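Local coordinates for putative hexose oxidase (Nonomuraea sp. ATCC 39727, PDB 5AWV), which binds FAD covalently and probably oxidises the sugar portion of teicoplanin-type glycopeptide antibiotics, as an oxygen-dependent FAD-linked oxidoreductase, at residues V185-G191 with Y509-F515. Residues are numbered along the deposited sequence; the frame is centred on the assembly and turned at random.
Sequences VVVNKQG and YDPRNHF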
ATOM      1  N   VAL A 185       0.801  -7.343 -17.431  1.00 16.63           N
ATOM      2  CA  VAL A 185       1.758  -7.561 -18.491  1.00 17.93           C
ATOM      3  C   VAL A 185       2.793  -8.577 -17.950  1.00 20.15           C
ATOM      4  O   VAL A 185       3.486  -8.313 -16.975  1.00 20.48           O
ATOM      5  CB  VAL A 185       2.402  -6.283 -18.965  1.00 19.78           C
ATOM      6  CG1 VAL A 185       3.556  -6.524 -19.900  1.00 20.81           C
ATOM      7  CG2 VAL A 185       1.370  -5.362 -19.591  1.00 18.12           C
ATOM      8  N   VAL A 186       2.799  -9.756 -18.544  1.00 17.53           N
ATOM      9  CA  VAL A 186       3.694 -10.840 -18.191  1.00 22.42           C
ATOM     10  C   VAL A 186       4.672 -11.164 -19.325  1.00 24.71           C
ATOM     11  O   VAL A 186       4.414 -10.792 -20.463  1.00 24.79           O
ATOM     12  CB  VAL A 186       2.885 -12.134 -17.869  1.00 24.03           C
ATOM     13  CG1 VAL A 186       1.971 -11.890 -16.664  1.00 22.26           C
ATOM     14  CG2 VAL A 186       2.070 -12.638 -19.085  1.00 23.95           C
ATOM     15  N   VAL A 187       5.721 -11.919 -19.010  1.00 23.69           N
ATOM     16  CA  VAL A 187       6.767 -12.262 -19.969  1.00 24.31           C
ATOM     17  C   VAL A 187       6.796 -13.759 -20.107  1.00 25.40           C
ATOM     18  O   VAL A 187       7.007 -14.457 -19.102  1.00 23.50           O
ATOM     19  CB  VAL A 187       8.125 -11.813 -19.492  1.00 23.29           C
ATOM     20  CG1 VAL A 187       9.215 -12.321 -20.387  1.00 29.28           C
ATOM     21  CG2 VAL A 187       8.203 -10.286 -19.448  1.00 24.29           C
ATOM     22  N   ASN A 188       6.630 -14.278 -21.344  1.00 24.25           N
ATOM     23  CA  ASN A 188       6.598 -15.766 -21.516  1.00 24.15           C
ATOM     24  C   ASN A 188       7.993 -16.369 -21.614  1.00 22.53           C
ATOM     25  O   ASN A 188       8.986 -15.669 -21.554  1.00 20.88           O
ATOM     26  CB  ASN A 188       5.693 -16.188 -22.731  1.00 25.84           C
ATOM     27  CG  ASN A 188       6.229 -15.713 -24.062  1.00 21.68           C
ATOM     28  OD1 ASN A 188       7.349 -15.289 -24.216  1.00 24.07           O
ATOM     29  ND2 ASN A 188       5.385 -15.725 -24.997  1.00 30.50           N
ATOM     30  N   LYS A 189       8.091 -17.688 -21.779  1.00 26.19           N
ATOM     31  CA  LYS A 189       9.428 -18.313 -21.840  1.00 29.72           C
ATOM     32  C   LYS A 189      10.241 -17.833 -23.019  1.00 29.22           C
ATOM     33  O   LYS A 189      11.443 -17.687 -22.890  1.00 28.80           O
ATOM     34  CB  LYS A 189       9.378 -19.861 -21.824  1.00 37.63           C
ATOM     35  CG  LYS A 189      10.716 -20.381 -21.253  1.00 51.21           C
ATOM     36  CD  LYS A 189      11.106 -21.844 -21.553  1.00 64.17           C
ATOM     37  CE  LYS A 189      11.333 -22.692 -20.295  1.00 67.58           C
ATOM     38  NZ  LYS A 189      10.014 -23.033 -19.687  1.00 73.28           N
ATOM     39  N   GLN A 190       9.601 -17.464 -24.136  1.00 31.12           N
ATOM     40  CA  GLN A 190      10.373 -16.910 -25.279  1.00 35.96           C
ATOM     41  C   GLN A 190      10.756 -15.452 -25.100  1.00 35.46           C
ATOM     42  O   GLN A 190      11.424 -14.896 -25.957  1.00 33.72           O
ATOM     43  CB  GLN A 190       9.627 -17.051 -26.620  1.00 39.85           C
ATOM     44  CG  GLN A 190       9.322 -18.501 -27.011  1.00 42.60           C
ATOM     45  CD  GLN A 190       8.248 -19.125 -26.139  1.00 47.83           C
ATOM     46  OE1 GLN A 190       7.379 -18.422 -25.602  1.00 49.39           O
ATOM     47  NE2 GLN A 190       8.334 -20.432 -25.928  1.00 51.05           N
ATOM     48  N   GLY A 191      10.344 -14.806 -24.012  1.00 33.14           N
ATOM     49  CA  GLY A 191      10.826 -13.440 -23.735  1.00 27.73           C
ATOM     50  C   GLY A 191       9.930 -12.356 -24.273  1.00 25.56           C
ATOM     51  O   GLY A 191      10.344 -11.217 -24.294  1.00 27.62           O
ATOM     52  N   TYR A 509       3.538 -17.951 -15.121  1.00 20.76           N
ATOM     53  CA  TYR A 509       3.463 -16.651 -15.724  1.00 20.80           C
ATOM     54  C   TYR A 509       4.720 -15.872 -15.753  1.00 19.56           C
ATOM     55  O   TYR A 509       4.827 -14.972 -16.577  1.00 22.20           O
ATOM     56  CB  TYR A 509       2.365 -15.829 -15.092  1.00 23.53           C
ATOM     57  CG  TYR A 509       0.972 -16.417 -15.277  1.00 21.11           C
ATOM     58  CD1 TYR A 509       0.422 -17.316 -14.364  1.00 19.34           C
ATOM     59  CD2 TYR A 509       0.206 -16.042 -16.354  1.00 21.13           C
ATOM     60  CE1 TYR A 509      -0.828 -17.813 -14.561  1.00 22.72           C
ATOM     61  CE2 TYR A 509      -1.064 -16.511 -16.553  1.00 20.02           C
ATOM     62  CZ  TYR A 509      -1.587 -17.392 -15.687  1.00 20.08           C
ATOM     63  OH  TYR A 509      -2.849 -17.852 -15.860  1.00 23.43           O
ATOM     64  N   ASP A 510       5.725 -16.192 -14.969  1.00 18.82           N
ATOM     65  CA  ASP A 510       7.053 -15.525 -15.096  1.00 19.52           C
ATOM     66  C   ASP A 510       8.170 -16.603 -15.098  1.00 22.66           C
ATOM     67  O   ASP A 510       9.100 -16.614 -14.223  1.00 22.87           O
ATOM     68  CB  ASP A 510       7.327 -14.470 -13.963  1.00 19.63           C
ATOM     69  CG  ASP A 510       8.625 -13.755 -14.119  1.00 20.25           C
ATOM     70  OD1 ASP A 510       9.171 -13.663 -15.243  1.00 20.35           O
ATOM     71  OD2 ASP A 510       9.200 -13.213 -13.133  1.00 21.73           O
ATOM     72  N   PRO A 511       8.114 -17.520 -16.089  1.00 26.21           N
ATOM     73  CA  PRO A 511       9.094 -18.634 -16.115  1.00 25.64           C
ATOM     74  C   PRO A 511      10.527 -18.188 -16.208  1.00 25.59           C
ATOM     75  O   PRO A 511      11.378 -18.877 -15.717  1.00 25.98           O
ATOM     76  CB  PRO A 511       8.647 -19.478 -17.326  1.00 25.41           C
ATOM     77  CG  PRO A 511       7.995 -18.467 -18.230  1.00 25.70           C
ATOM     78  CD  PRO A 511       7.204 -17.606 -17.254  1.00 26.99           C
ATOM     79  N   ARG A 512      10.806 -17.001 -16.691  1.00 22.76           N
ATOM     80  CA  ARG A 512      12.180 -16.535 -16.710  1.00 24.18           C
ATOM     81  C   ARG A 512      12.634 -15.801 -15.466  1.00 22.44           C
ATOM     82  O   ARG A 512      13.822 -15.405 -15.381  1.00 21.74           O
ATOM     83  CB  ARG A 512      12.473 -15.631 -17.914  1.00 26.83           C
ATOM     84  CG  ARG A 512      12.207 -16.314 -19.242  1.00 30.05           C
ATOM     85  CD  ARG A 512      11.861 -15.307 -20.329  1.00 30.31           C
ATOM     86  NE  ARG A 512      13.056 -14.590 -20.660  1.00 29.59           N
ATOM     87  CZ  ARG A 512      13.869 -14.835 -21.690  1.00 37.40           C
ATOM     88  NH1 ARG A 512      13.632 -15.795 -22.570  1.00 36.48           N
ATOM     89  NH2 ARG A 512      14.922 -14.082 -21.833  1.00 37.72           N
ATOM     90  N   ASN A 513      11.751 -15.628 -14.488  1.00 21.64           N
ATOM     91  CA  ASN A 513      12.118 -14.894 -13.308  1.00 19.57           C
ATOM     92  C   ASN A 513      12.632 -13.492 -13.644  1.00 18.27           C
ATOM     93  O   ASN A 513      13.636 -13.002 -13.142  1.00 21.42           O
ATOM     94  CB  ASN A 513      13.105 -15.697 -12.447  1.00 20.91           C
ATOM     95  CG  ASN A 513      13.204 -15.167 -11.012  1.00 21.39           C
ATOM     96  OD1 ASN A 513      14.270 -15.155 -10.393  1.00 25.95           O
ATOM     97  ND2 ASN A 513      12.137 -14.665 -10.549  1.00 17.03           N
ATOM     98  N   HIS A 514      11.936 -12.826 -14.547  1.00 20.08           N
ATOM     99  CA  HIS A 514      12.334 -11.459 -14.896  1.00 20.22           C
ATOM    100  C   HIS A 514      11.848 -10.462 -13.842  1.00 20.81           C
ATOM    101  O   HIS A 514      12.423  -9.402 -13.749  1.00 22.09           O
ATOM    102  CB  HIS A 514      11.772 -11.099 -16.241  1.00 22.12           C
ATOM    103  CG  HIS A 514      12.308  -9.838 -16.804  1.00 24.48           C
ATOM    104  ND1 HIS A 514      13.635  -9.678 -17.148  1.00 25.73           N
ATOM    105  CD2 HIS A 514      11.697  -8.657 -17.062  1.00 24.54           C
ATOM    106  CE1 HIS A 514      13.820  -8.446 -17.583  1.00 26.45           C
ATOM    107  NE2 HIS A 514      12.664  -7.808 -17.546  1.00 25.52           N
ATOM    108  N   PHE A 515      10.805 -10.808 -13.093  1.00 17.48           N
ATOM    109  CA  PHE A 515      10.309  -9.942 -11.989  1.00 20.86           C
ATOM    110  C   PHE A 515      10.789 -10.514 -10.671  1.00 17.32           C
ATOM    111  O   PHE A 515      10.344 -11.557 -10.269  1.00 17.69           O
ATOM    112  CB  PHE A 515       8.815  -9.820 -12.083  1.00 19.92           C
ATOM    113  CG  PHE A 515       8.399  -9.198 -13.352  1.00 21.39           C
ATOM    114  CD1 PHE A 515       8.465  -7.816 -13.486  1.00 20.01           C
ATOM    115  CD2 PHE A 515       8.068  -9.973 -14.479  1.00 20.98           C
ATOM    116  CE1 PHE A 515       8.158  -7.205 -14.683  1.00 20.43           C
ATOM    117  CE2 PHE A 515       7.751  -9.330 -15.691  1.00 21.38           C
ATOM    118  CZ  PHE A 515       7.776  -7.945 -15.765  1.00 19.00           C
TER
HETATM  119  O   HOH W   1       9.260 -14.909 -17.624  1.00 17.53           O
HETATM  120  O   HOH W   2       5.877 -12.461 -16.089  1.00 20.10           O
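In this PCMH-type flavoprotein the C-terminal berberine-like segment 509-515 leaves helix 499-509 and packs against a beta hairpin of the FAD-binding domain, strands 179-187 and 193-199, whose type I turn spans N188 to G191. Y509 sets its CB 4.3 Å from V186 CG1, while its OH is hydrogen-bonded to D208 and H206. Y509 O and V187 O, two acceptors 3.4 Å apart, cannot bond each other; a water accepts a hydrogen bond from V187 N (3.0 Å) and donates one to Y509 O (2.8 Å). D510, salt-bridged to K506, opens a second type I turn, to N513, and its carboxylate accepts H514 N at OD1 (3.0 Å) and F515 N at OD2 (2.9 Å). Another water donates to D510 OD1 and V187 O, each 2.7 Å away, and accepts from R512 N. P511 lays its ring on the hairpin turn, CG 3.6 Å from K189 N. R512 CD passes 4.0 Å from V187 CG1, and G191 CA lies over one guanidinium face. F515 sits beside V84 and V223, its side chain about 7 Å from the bound FAD and its CE2 3.9 Å from V187 CG2. The single direct hydrogen bond between the segments runs from R512 NH1 to K189 O, 2.9 Å.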